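Local structure of DUF1881 domain-containing protein (Neurospora crassa, 5Z6D) at residues Pro183-Ser188 against Leu200-Pro205; Ile93-Lys98 against Ser194-Thr199. The protein is of unknown molecular function but joins a betagamma-crystallin domain to an Ig-like domain, whose shared interface leaves the crystallin calcium site inoperative. The protein carries 1 engineered substitution. All coordinates share one frame; numbering follows the deposited sequence.

Contact 1. Residues Pro183-Ser188 against Leu200-Pro205; sequences PKQLKS and LVDNKP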
loop_
_atom_site.group_PDB
_atom_site.type_symbol
_atom_site.label_atom_id
_atom_site.label_comp_id
_atom_site.label_asym_id
_atom_site.label_seq_id
_atom_site.Cartn_x
_atom_site.Cartn_y
_atom_site.Cartn_z
ATOM N N PRO A 183 -3.970 10.675 -16.301
ATOM C CA PRO A 183 -3.041 10.958 -17.401
ATOM C C PRO A 183 -3.184 9.954 -18.543
ATOM O O PRO A 183 -3.091 8.747 -18.310
ATOM C CB PRO A 183 -1.665 10.846 -16.737
ATOM C CG PRO A 183 -1.918 11.135 -15.298
ATOM C CD PRO A 183 -3.272 10.535 -15.011
ATOM N N LYS A 184 -3.418 10.442 -19.759
ATOM C CA LYS A 184 -3.603 9.545 -20.892
ATOM C C LYS A 184 -2.327 8.757 -21.179
ATOM O O LYS A 184 -2.363 7.718 -21.836
ATOM C CB LYS A 184 -4.035 10.323 -22.133
ATOM C CG LYS A 184 -5.333 11.095 -21.949
ATOM C CD LYS A 184 -5.783 11.741 -23.247
ATOM C CE LYS A 184 -7.091 12.498 -23.070
ATOM N NZ LYS A 184 -6.924 13.765 -22.303
ATOM N N GLN A 185 -1.203 9.259 -20.678
ATOM C CA GLN A 185 0.075 8.568 -20.813
ATOM C C GLN A 185 0.188 7.289 -19.994
ATOM O O GLN A 185 1.122 6.527 -20.193
ATOM C CB GLN A 185 1.224 9.491 -20.409
ATOM C CG GLN A 185 1.418 10.689 -21.326
ATOM C CD GLN A 185 0.657 11.910 -20.849
ATOM O OE1 GLN A 185 -0.304 11.802 -20.090
ATOM N NE2 GLN A 185 1.091 13.083 -21.286
ATOM N N LEU A 186 -0.733 7.079 -19.059
ATOM C CA LEU A 186 -0.696 5.902 -18.190
ATOM C C LEU A 186 -1.815 4.922 -18.510
ATOM O O LEU A 186 -2.918 5.321 -18.884
ATOM C CB LEU A 186 -0.812 6.315 -16.725
ATOM C CG LEU A 186 0.238 7.254 -16.139
ATOM C CD1 LEU A 186 -0.134 7.667 -14.713
ATOM C CD2 LEU A 186 1.616 6.589 -16.189
ATOM N N LYS A 187 -1.525 3.640 -18.332
ATOM C CA LYS A 187 -2.544 2.598 -18.392
ATOM C C LYS A 187 -2.514 1.774 -17.115
ATOM O O LYS A 187 -1.454 1.351 -16.689
ATOM C CB LYS A 187 -2.313 1.695 -19.603
ATOM C CG LYS A 187 -3.376 1.807 -20.677
ATOM C CD LYS A 187 -4.656 1.106 -20.255
ATOM C CE LYS A 187 -5.661 1.063 -21.394
ATOM N NZ LYS A 187 -6.822 0.198 -21.060
ATOM N N SER A 188 -3.665 1.536 -16.497
ATOM C CA SER A 188 -3.690 0.653 -15.340
ATOM C C SER A 188 -4.186 -0.720 -15.755
ATOM O O SER A 188 -5.036 -0.848 -16.638
ATOM C CB SER A 188 -4.555 1.229 -14.216
ATOM O OG SER A 188 -5.930 1.197 -14.540
ATOM N N LEU A 200 3.592 3.383 -17.951
ATOM C CA LEU A 200 3.806 4.526 -18.838
ATOM C C LEU A 200 3.856 4.039 -20.284
ATOM O O LEU A 200 4.786 3.348 -20.673
ATOM C CB LEU A 200 5.098 5.274 -18.479
ATOM C CG LEU A 200 5.342 6.561 -19.272
ATOM C CD1 LEU A 200 4.363 7.655 -18.853
ATOM C CD2 LEU A 200 6.767 7.044 -19.113
ATOM N N VAL A 201 2.844 4.380 -21.071
ATOM C CA VAL A 201 2.770 3.874 -22.442
ATOM C C VAL A 201 3.190 4.943 -23.457
ATOM O O VAL A 201 3.429 4.646 -24.626
ATOM C CB VAL A 201 1.352 3.359 -22.777
ATOM C CG1 VAL A 201 1.051 2.074 -21.990
ATOM C CG2 VAL A 201 0.311 4.424 -22.484
ATOM N N ASP A 202 3.301 6.180 -22.993
ATOM C CA ASP A 202 3.687 7.295 -23.853
ATOM C C ASP A 202 4.467 8.310 -23.027
ATOM O O ASP A 202 4.001 8.727 -21.972
ATOM C CB ASP A 202 2.440 7.929 -24.478
ATOM C CG ASP A 202 2.751 9.173 -25.287
ATOM O OD1 ASP A 202 3.907 9.335 -25.731
ATOM O OD2 ASP A 202 1.824 9.991 -25.485
ATOM N N ASN A 203 5.655 8.696 -23.479
ATOM C CA ASN A 203 6.468 9.606 -22.678
ATOM C C ASN A 203 6.465 11.031 -23.219
ATOM O O ASN A 203 7.247 11.869 -22.781
ATOM C CB ASN A 203 7.903 9.080 -22.551
ATOM C CG ASN A 203 8.584 8.883 -23.892
ATOM O OD1 ASN A 203 7.942 8.885 -24.937
ATOM N ND2 ASN A 203 9.898 8.692 -23.860
ATOM N N LYS A 204 5.557 11.305 -24.147
ATOM C CA LYS A 204 5.325 12.672 -24.607
ATOM C C LYS A 204 4.482 13.453 -23.593
ATOM O O LYS A 204 3.377 13.044 -23.255
ATOM C CB LYS A 204 4.633 12.665 -25.974
ATOM C CG LYS A 204 4.505 14.043 -26.611
ATOM C CD LYS A 204 3.647 13.988 -27.873
ATOM C CE LYS A 204 3.847 15.222 -28.738
ATOM N NZ LYS A 204 3.534 16.476 -28.000
ATOM N N PRO A 205 5.006 14.585 -23.106
ATOM C CA PRO A 205 4.306 15.409 -22.122
ATOM C C PRO A 205 2.973 15.907 -22.637
ATOM O O PRO A 205 2.785 16.066 -23.847
ATOM C CB PRO A 205 5.268 16.582 -21.895
ATOM C CG PRO A 205 6.579 16.036 -22.220
ATOM C CD PRO A 205 6.342 15.121 -23.389
#
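Gln-185 sets its CG anti to the carbonyl carbon (chi1 -66°), and a bend at chi2, 92°, carries the amide toward the chain beyond Asp-202. There NE2 donates to Lys-204 O at 3.0 Å in an almost straight bond, with the acceptor in the amide plane of Gln-185. The same nitrogen also bonds Ser-206 OG, so a primary amide suits the place by serving two acceptors from one atom. The aliphatic part of Gln-185 covers Asp-202 O, with CB and CG each 3.3 Å away, and no hydrogen-bond donor reaches that oxygen in the model. From the backbone of Gln-185, O receives Val-201 N at 2.9 Å, nearly along the C=O axis, and Val-201 CG2 packs 3.2 Å from the same Gln-185 O. Asp-202 shapes the receiving loop through an Asx turn, OD1 accepting Lys-204 N at 3.0 Å from above the carboxylate plane. An alanine in place of Gln-185 would lose the amide and would probably leave the C-terminal chain around Lys-204 less firmly held. Leu-186 and Leu-200 form an antiparallel non-hydrogen-bonded pair, crossing obliquely with Leu-186 CD2 4.0 Å from Leu-200 CD1. Both side chains lie on the face turned to the five-stranded sheet, where branched apolar groups pack on Val-149 of strand 143-151; Gln-185 and Leu-200 touch Ile-158 of strand 157-168, so the ends of strands 186-190 and 195-200 lie against that sheet.

Contact 2. Residues Ile93-Lys98 against Ser194-Thr199; sequences ISFLFK and SSFEVT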
loop_
_atom_site.group_PDB
_atom_site.type_symbol
_atom_site.label_atom_id
_atom_site.label_comp_id
_atom_site.label_asym_id
_atom_site.label_seq_id
_atom_site.Cartn_x
_atom_site.Cartn_y
_atom_site.Cartn_z
ATOM N N ILE A 93 -4.745 -0.903 -1.101
ATOM C CA ILE A 93 -4.602 -0.496 -2.484
ATOM C C ILE A 93 -3.124 -0.301 -2.766
ATOM O O ILE A 93 -2.451 0.491 -2.071
ATOM C CB ILE A 93 -5.359 0.814 -2.801
ATOM C CG1 ILE A 93 -6.819 0.732 -2.346
ATOM C CG2 ILE A 93 -5.305 1.120 -4.299
ATOM C CD1 ILE A 93 -7.563 2.069 -2.496
ATOM N N SER A 94 -2.641 -1.009 -3.791
ATOM C CA SER A 94 -1.222 -0.985 -4.138
ATOM C C SER A 94 -0.970 -0.832 -5.639
ATOM O O SER A 94 -1.728 -1.343 -6.459
ATOM C CB SER A 94 -0.528 -2.247 -3.624
ATOM O OG SER A 94 -1.059 -3.409 -4.239
ATOM N N PHE A 95 0.094 -0.104 -5.971
ATOM C CA PHE A 95 0.537 0.134 -7.351
ATOM C C PHE A 95 1.936 -0.417 -7.603
ATOM O O PHE A 95 2.795 -0.355 -6.708
ATOM C CB PHE A 95 0.619 1.630 -7.664
ATOM C CG PHE A 95 -0.684 2.306 -7.943
ATOM C CD1 PHE A 95 -1.859 1.607 -8.132
ATOM C CD2 PHE A 95 -0.688 3.697 -8.104
ATOM C CE1 PHE A 95 -3.036 2.277 -8.407
ATOM C CE2 PHE A 95 -1.859 4.374 -8.375
ATOM C CZ PHE A 95 -3.032 3.676 -8.540
ATOM N N LEU A 96 2.180 -0.893 -8.823
ATOM C CA LEU A 96 3.537 -1.143 -9.314
ATOM C C LEU A 96 3.718 -0.358 -10.621
ATOM O O LEU A 96 2.906 -0.490 -11.540
ATOM C CB LEU A 96 3.778 -2.642 -9.525
ATOM C CG LEU A 96 5.209 -3.079 -9.857
ATOM C CD1 LEU A 96 6.119 -2.818 -8.675
ATOM C CD2 LEU A 96 5.228 -4.545 -10.239
ATOM N N PHE A 97 4.778 0.447 -10.698
ATOM C CA PHE A 97 4.963 1.381 -11.808
ATOM C C PHE A 97 5.936 0.845 -12.851
ATOM O O PHE A 97 7.105 0.585 -12.550
ATOM C CB PHE A 97 5.445 2.732 -11.278
ATOM C CG PHE A 97 5.559 3.810 -12.333
ATOM C CD1 PHE A 97 4.607 3.936 -13.331
ATOM C CD2 PHE A 97 6.614 4.723 -12.303
ATOM C CE1 PHE A 97 4.706 4.953 -14.297
ATOM C CE2 PHE A 97 6.721 5.738 -13.275
ATOM C CZ PHE A 97 5.756 5.855 -14.264
ATOM N N LYS A 98 5.432 0.687 -14.073
ATOM C CA LYS A 98 6.219 0.168 -15.184
ATOM C C LYS A 98 6.305 1.190 -16.290
ATOM O O LYS A 98 5.514 2.138 -16.351
ATOM C CB LYS A 98 5.623 -1.139 -15.730
ATOM C CG LYS A 98 5.601 -2.287 -14.718
ATOM C CD LYS A 98 6.985 -2.577 -14.168
ATOM C CE LYS A 98 6.982 -3.805 -13.258
ATOM N NZ LYS A 98 8.275 -3.929 -12.522
ATOM N N SER A 194 -7.185 -5.445 -5.295
ATOM C CA SER A 194 -6.940 -4.022 -5.117
ATOM C C SER A 194 -5.489 -3.656 -5.436
ATOM O O SER A 194 -4.926 -2.747 -4.826
ATOM C CB SER A 194 -7.297 -3.601 -3.692
ATOM O OG SER A 194 -6.611 -4.394 -2.730
ATOM N N SER A 195 -4.898 -4.368 -6.392
ATOM C CA SER A 195 -3.542 -4.065 -6.843
ATOM C C SER A 195 -3.543 -3.834 -8.343
ATOM O O SER A 195 -4.316 -4.455 -9.082
ATOM C CB SER A 195 -2.562 -5.182 -6.476
ATOM O OG SER A 195 -2.900 -6.385 -7.133
ATOM N N PHE A 196 -2.680 -2.922 -8.785
ATOM C CA PHE A 196 -2.682 -2.449 -10.163
ATOM C C PHE A 196 -1.256 -2.227 -10.641
ATOM O O PHE A 196 -0.436 -1.626 -9.938
ATOM C CB PHE A 196 -3.501 -1.152 -10.292
ATOM C CG PHE A 196 -4.904 -1.273 -9.761
ATOM C CD1 PHE A 196 -5.941 -1.667 -10.590
ATOM C CD2 PHE A 196 -5.180 -1.029 -8.424
ATOM C CE1 PHE A 196 -7.228 -1.792 -10.096
ATOM C CE2 PHE A 196 -6.460 -1.155 -7.924
ATOM C CZ PHE A 196 -7.488 -1.536 -8.761
ATOM N N GLU A 197 -0.971 -2.716 -11.841
ATOM C CA GLU A 197 0.242 -2.340 -12.545
ATOM C C GLU A 197 -0.077 -1.092 -13.349
ATOM O O GLU A 197 -0.991 -1.093 -14.172
ATOM C CB GLU A 197 0.715 -3.481 -13.442
ATOM C CG GLU A 197 2.219 -3.615 -13.557
ATOM C CD GLU A 197 2.623 -4.884 -14.283
ATOM O OE1 GLU A 197 2.512 -4.912 -15.526
ATOM O OE2 GLU A 197 3.040 -5.853 -13.610
ATOM N N VAL A 198 0.638 -0.008 -13.078
ATOM C CA VAL A 198 0.407 1.224 -13.807
ATOM C C VAL A 198 1.586 1.400 -14.742
ATOM O O VAL A 198 2.728 1.427 -14.290
ATOM C CB VAL A 198 0.263 2.417 -12.864
ATOM C CG1 VAL A 198 0.216 3.735 -13.654
ATOM C CG2 VAL A 198 -0.981 2.240 -11.982
ATOM N N THR A 199 1.313 1.500 -16.042
ATOM C CA THR A 199 2.364 1.491 -17.047
ATOM C C THR A 199 2.398 2.801 -17.834
ATOM O O THR A 199 1.361 3.281 -18.310
ATOM C CB THR A 199 2.192 0.321 -18.030
ATOM O OG1 THR A 199 2.259 -0.920 -17.315
ATOM C CG2 THR A 199 3.287 0.347 -19.082
HETATM O O HOH W 1 -3.222 -4.867 -2.882
#
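Strands 91-99 and 195-200, the first and last of the Ig-like domain, run side by side in parallel, a pairing that recalls the A' and G strands of V-type immunoglobulin folds. Five backbone hydrogen bonds join them, alternating in the manner of parallel strands. Ser-94 and Leu-96 each donate from N to one residue and accept on O from another: Ser-94 N goes to Ser-194 O at 3.1 Å, and Ser-94 O takes Phe-196 N at 3.0 Å. Leu-96 N then reaches Phe-196 O, and Leu-96 O receives Val-198 N at 2.8 Å. The series closes with the straightest bond, Lys-98 N to Val-198 O, at 172°. Phe-95 and Phe-97 turn their backbone polar groups to the other side, toward Gly-131 and Asn-125.

Small hydroxyls suit the start of the pair, where each finds a partner. Ser-194 OG bonds Ala-92 O, and Ser-195 OG bonds Thr-191 OG1. A water lies 2.9 Å from Ser-94 OG, to which it is hydrogen-bonded, and donates weakly to Ser-194 O; Tyr-64 OH adds a weak bond to the same serine hydroxyl. On the face that carries Ser-94 and Ser-195, further along, Lys-98 lays CG across the aliphatic part of Glu-197, while its NZ bonds Gly-127 O; Glu-197 OE2 stays 5.7 Å from Lys-98 NZ, so any attraction between the charges is long-range.

The opposite face is apolar and meets Leu-110 and Val-112 of strand 108-112. Phenylalanine rings and a branched valine bring no polar side-chain atoms to it: Val-198 CG2 stands 3.9 Å from the centroid of the Phe-95 ring, a CH-pi contact only 6° off the ring normal.

Both contacts hold strand 195-200 in the four-stranded sheet, on its two flanks: contact 2 joins it in parallel to 91-99, its centre about 10 Å from that of the chain, and contact 1 joins its end to the antiparallel neighbour 186-190 nearer the surface, about 22 Å out between centres. Contact 2 is a regular run of backbone bonds over a buried aromatic face, whereas contact 1 has a single backbone bond and relies on a side-chain amide to hold the loop beyond the strand. They meet directly: Leu-200 N lies 2.8 Å from Lys-98 O, probably a hydrogen bond, and Leu-186 CD2 packs on Phe-97 CE1, so the apolar side of contact 1 adjoins that of contact 2.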